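Side-chain contacts in probable signal peptide protein (Ralstonia solanacearum, PDB 2QGU), which binds a phospholipid, captured here as di-palmitoyl phosphatidylethanolamine, and as an MlaC-family protein probably carries phospholipids across the periplasm: residues I80-G83 with R84-Q88; S87-T90 with P91-Q95. The protein carries 13 engineered substitutions. All coordinates share one frame; numbering follows the deposited sequence. Where two conformers were deposited one is given.

Contact 1 of 2, residues I80-G83 with R84-Q88; sequences IAMG and RFWSQ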
loop_
_atom_site.group_PDB
_atom_site.type_symbol
_atom_site.label_atom_id
_atom_site.label_comp_id
_atom_site.label_asym_id
_atom_site.label_seq_id
_atom_site.Cartn_x
_atom_site.Cartn_y
_atom_site.Cartn_z
ATOM N N ILE A 80 10.700 3.239 -5.119
ATOM C CA ILE A 80 11.111 1.886 -5.474
ATOM C C ILE A 80 10.491 1.481 -6.811
ATOM O O ILE A 80 11.183 0.954 -7.687
ATOM C CB ILE A 80 10.742 0.868 -4.379
ATOM C CG1 ILE A 80 11.546 1.154 -3.104
ATOM C CG2 ILE A 80 11.008 -0.567 -4.868
ATOM C CD1 ILE A 80 10.978 0.479 -1.855
ATOM N N ALA A 81 9.197 1.758 -6.977
ATOM C CA ALA A 81 8.488 1.406 -8.208
ATOM C C ALA A 81 9.050 2.111 -9.444
ATOM O O ALA A 81 9.002 1.567 -10.546
ATOM C CB ALA A 81 6.983 1.681 -8.061
HETATM N N MSE A 82 9.576 3.318 -9.262
HETATM C CA MSE A 82 10.117 4.072 -10.392
HETATM C C MSE A 82 11.565 3.710 -10.708
HETATM O O MSE A 82 12.040 3.973 -11.813
HETATM C CB MSE A 82 9.978 5.576 -10.163
HETATM C CG MSE A 82 8.546 6.080 -10.238
HETATM SE SE MSE A 82 8.487 7.994 -10.572
HETATM C CE MSE A 82 9.223 8.025 -12.379
ATOM N N GLY A 83 12.259 3.102 -9.747
ATOM C CA GLY A 83 13.651 2.675 -9.948
ATOM C C GLY A 83 14.562 3.806 -10.383
ATOM O O GLY A 83 14.481 4.914 -9.851
ATOM N N ARG A 84 15.396 3.545 -11.388
ATOM C CA ARG A 84 16.339 4.554 -11.876
ATOM C C ARG A 84 15.655 5.766 -12.530
ATOM O O ARG A 84 16.298 6.789 -12.778
ATOM C CB ARG A 84 17.376 3.919 -12.818
ATOM C CG ARG A 84 16.841 3.476 -14.179
ATOM C CD ARG A 84 17.910 2.714 -14.956
ATOM N NE ARG A 84 17.475 2.348 -16.304
ATOM C CZ ARG A 84 16.806 1.239 -16.615
ATOM N NH1 ARG A 84 16.463 0.364 -15.673
ATOM N NH2 ARG A 84 16.471 1.005 -17.877
ATOM N N PHE A 85 14.350 5.657 -12.779
ATOM C CA PHE A 85 13.590 6.727 -13.435
ATOM C C PHE A 85 13.053 7.778 -12.465
ATOM O O PHE A 85 12.597 8.842 -12.887
ATOM C CB PHE A 85 12.457 6.136 -14.295
ATOM C CG PHE A 85 12.927 5.091 -15.271
ATOM C CD1 PHE A 85 13.607 5.459 -16.426
ATOM C CD2 PHE A 85 12.710 3.739 -15.027
ATOM C CE1 PHE A 85 14.060 4.498 -17.330
ATOM C CE2 PHE A 85 13.157 2.765 -15.928
ATOM C CZ PHE A 85 13.836 3.156 -17.083
ATOM N N TRP A 86 13.116 7.488 -11.168
ATOM C CA TRP A 86 12.664 8.438 -10.152
ATOM C C TRP A 86 13.370 9.783 -10.309
ATOM O O TRP A 86 12.716 10.827 -10.343
ATOM C CB TRP A 86 12.873 7.878 -8.741
ATOM C CG TRP A 86 12.627 8.890 -7.654
ATOM C CD1 TRP A 86 13.571 9.615 -6.985
ATOM C CD2 TRP A 86 11.359 9.293 -7.120
ATOM N NE1 TRP A 86 12.972 10.442 -6.066
ATOM C CE2 TRP A 86 11.616 10.266 -6.126
ATOM C CE3 TRP A 86 10.034 8.927 -7.379
ATOM C CZ2 TRP A 86 10.593 10.878 -5.389
ATOM C CZ3 TRP A 86 9.014 9.536 -6.644
ATOM C CH2 TRP A 86 9.303 10.498 -5.661
ATOM N N SER A 87 14.696 9.741 -10.430
ATOM C CA SER A 87 15.500 10.954 -10.607
ATOM C C SER A 87 15.242 11.666 -11.941
ATOM O O SER A 87 15.457 12.879 -12.050
ATOM C CB SER A 87 16.991 10.645 -10.432
ATOM O OG SER A 87 17.447 9.738 -11.419
ATOM N N GLN A 88 14.778 10.916 -12.942
ATOM C CA GLN A 88 14.412 11.464 -14.259
ATOM C C GLN A 88 13.126 12.293 -14.248
ATOM O O GLN A 88 12.914 13.135 -15.122
ATOM C CB GLN A 88 14.262 10.341 -15.289
ATOM C CG GLN A 88 15.541 9.920 -15.988
ATOM C CD GLN A 88 15.321 8.788 -16.989
ATOM O OE1 GLN A 88 16.158 7.897 -17.118
ATOM N NE2 GLN A 88 14.189 8.817 -17.695
HETATM O O HOH W 1 16.252 7.477 -9.532
#

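Contact 2 of 2, residues S87-T90 with P91-Q95; sequences SQAT and PEQQQ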
loop_
_atom_site.group_PDB
_atom_site.type_symbol
_atom_site.label_atom_id
_atom_site.label_comp_id
_atom_site.label_asym_id
_atom_site.label_seq_id
_atom_site.Cartn_x
_atom_site.Cartn_y
_atom_site.Cartn_z
ATOM N N SER A 87 14.696 9.741 -10.430
ATOM C CA SER A 87 15.500 10.954 -10.607
ATOM C C SER A 87 15.242 11.666 -11.941
ATOM O O SER A 87 15.457 12.879 -12.050
ATOM C CB SER A 87 16.991 10.645 -10.432
ATOM O OG SER A 87 17.447 9.738 -11.419
ATOM N N GLN A 88 14.778 10.916 -12.942
ATOM C CA GLN A 88 14.412 11.464 -14.259
ATOM C C GLN A 88 13.126 12.293 -14.248
ATOM O O GLN A 88 12.914 13.135 -15.122
ATOM C CB GLN A 88 14.262 10.341 -15.289
ATOM C CG GLN A 88 15.541 9.920 -15.988
ATOM C CD GLN A 88 15.321 8.788 -16.989
ATOM O OE1 GLN A 88 16.158 7.897 -17.118
ATOM N NE2 GLN A 88 14.189 8.817 -17.695
ATOM N N ALA A 89 12.257 12.041 -13.273
ATOM C CA ALA A 89 10.993 12.761 -13.177
ATOM C C ALA A 89 11.193 14.126 -12.525
ATOM O O ALA A 89 11.971 14.259 -11.582
ATOM C CB ALA A 89 9.978 11.937 -12.383
ATOM N N THR A 90 10.486 15.134 -13.033
ATOM C CA THR A 90 10.440 16.448 -12.391
ATOM C C THR A 90 9.794 16.310 -11.010
ATOM O O THR A 90 9.109 15.317 -10.753
ATOM C CB THR A 90 9.634 17.468 -13.228
ATOM O OG1 THR A 90 8.262 17.062 -13.305
ATOM C CG2 THR A 90 10.215 17.606 -14.638
ATOM N N PRO A 91 10.014 17.285 -10.104
ATOM C CA PRO A 91 9.349 17.194 -8.801
ATOM C C PRO A 91 7.830 17.085 -8.952
ATOM O O PRO A 91 7.179 16.348 -8.205
ATOM C CB PRO A 91 9.736 18.512 -8.117
ATOM C CG PRO A 91 11.001 18.922 -8.782
ATOM C CD PRO A 91 10.866 18.486 -10.203
ATOM N N GLU A 92 7.288 17.799 -9.932
ATOM C CA GLU A 92 5.856 17.800 -10.222
ATOM C C GLU A 92 5.390 16.427 -10.708
ATOM O O GLU A 92 4.358 15.922 -10.256
ATOM C CB GLU A 92 5.522 18.895 -11.243
ATOM C CG GLU A 92 5.730 20.328 -10.720
ATOM C CD GLU A 92 7.199 20.756 -10.637
ATOM O OE1 GLU A 92 8.030 20.281 -11.444
ATOM O OE2 GLU A 92 7.521 21.587 -9.755
ATOM N N GLN A 93 6.161 15.821 -11.613
ATOM C CA GLN A 93 5.883 14.452 -12.055
ATOM C C GLN A 93 5.946 13.458 -10.908
ATOM O O GLN A 93 5.119 12.552 -10.829
ATOM C CB GLN A 93 6.832 14.030 -13.168
ATOM C CG GLN A 93 6.443 14.592 -14.525
ATOM C CD GLN A 93 7.471 14.310 -15.589
ATOM O OE1 GLN A 93 8.673 14.248 -15.318
ATOM N NE2 GLN A 93 7.003 14.133 -16.818
ATOM N N GLN A 94 6.916 13.641 -10.015
ATOM C CA GLN A 94 7.057 12.768 -8.850
ATOM C C GLN A 94 5.804 12.799 -7.980
ATOM O O GLN A 94 5.329 11.759 -7.533
ATOM C CB GLN A 94 8.290 13.149 -8.031
ATOM C CG GLN A 94 9.606 12.724 -8.665
ATOM C CD GLN A 94 10.815 13.217 -7.898
ATOM O OE1 GLN A 94 10.697 14.042 -6.989
ATOM N NE2 GLN A 94 11.988 12.712 -8.255
ATOM N N GLN A 95 5.254 13.990 -7.762
ATOM C CA GLN A 95 4.020 14.130 -6.994
ATOM C C GLN A 95 2.823 13.519 -7.728
ATOM O O GLN A 95 2.025 12.795 -7.129
ATOM C CB GLN A 95 3.750 15.600 -6.652
ATOM C CG GLN A 95 2.626 15.790 -5.642
ATOM C CD GLN A 95 2.919 15.111 -4.317
ATOM O OE1 GLN A 95 2.224 14.170 -3.913
ATOM N NE2 GLN A 95 3.962 15.570 -3.641
HETATM O O HOH W 2 11.049 14.049 -16.768
#

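Contact 1 of 2, residues I80-G83 with R84-Q88
Met82 and Gly83 meet Phe85 and Trp86 in a local turn contact at the C-terminal end of helix 74-82, where the chain leaves the helix for the connection to helix 91-114. Two backbone bonds close the turn: Phe85 N donates to Met82 O at 3.0 Å, and Trp86 N reaches Gly83 O at 3.2 Å with an N-H...O angle of 166°. Gly83 O takes a second bond from water 1, which in turn accepts from Ser87 N, and this bridge carries the bonding one residue further. Gly83 itself breaks the helix with a positive phi of 56°. Met82 is a selenomethionine, modelled in two conformers, and in the one described here its selenium makes a Met-aromatic contact: Met82 SE lies 3.7 Å from Trp86 CE3, approaching the six-membered ring obliquely. The two side chains cross at about a right angle. The indole gets there because Trp86 CG is anti to the backbone N (chi1 171°), and it also packs back on Lys75, Thr78 and Gln79 of helix 74-82. From SE the Met82 chain bends at chi3 and brings its methyl CE within 3.5 Å of Phe85 O. Phe85 turns its ring edge to Met82 O, with CD2 3.3 Å from that oxygen. One face of the same ring carries Arg84 CG over its centre, while Phe85 CZ lies under the rim of the Arg84 guanidinium. Beyond the turn, Met82 touches Ile97 and Val191, and Phe85 touches Ile185.

Contact 2 of 2, residues S87-T90 with P91-Q95
Thr90 and Gln93 form a capping box at the start of helix 91-114, with Thr90 as the N-cap. Thr90 OG1 sits between its backbone N and carbonyl carbon (chi1 65°), which turns the hydroxyl oxygen over the first turn to accept from Gln93 N at 3.0 Å. The return bond comes from the glutamine side chain. Gln93 CG lies anti to its own carbonyl carbon, and with chi2 at 173° the extended chain runs back past Thr90 OG1, with CG 3.3 Å from that oxygen, until OE1 reaches Thr90 N at 3.0 Å. This N-H lies in the amide plane, on a lone pair of OE1. Water 2 also donates to OE1 and links it to Gln88 O, so the amide oxygen is gripped by two well-formed bonds. Gln94 N donates to Thr90 O at 2.9 Å, the first bond of the regular helical pattern. The Gln94 side chain leaves the helix at roughly a right angle to that of Gln93: its CG passes over Ala89 CB, and its amide NE2 bonds to Trp86 O in the preceding connection. Ala89 CB thus rests against both glutamines and also touches Val191 of helix 191-206. Glu92 folds its carboxylate back toward the cap residue, leaving OE1 3.7 Å from Thr90 CB.

Overall arrangement
Contacts 1 and 2 lie at the two ends of the short connection between helix 74-82 and helix 91-114, their centres about 9 Å apart, and they share Ser87 and Gln88. Both are surface contacts, each with a single buried residue: Met82 in contact 1, Ala89 in contact 2. Their chemistry differs with the helix end they occupy. The helix-terminating turn of contact 1 combines backbone bonds with aromatic and selenium packing, whereas the helix start in contact 2 adds side-chain oxygens that accept from backbone N-H groups. The two buried residues meet where Met82 CE packs on Ala89 CB, beside the polar tie from Trp86 to Gln94; both contacts also lean on Val191.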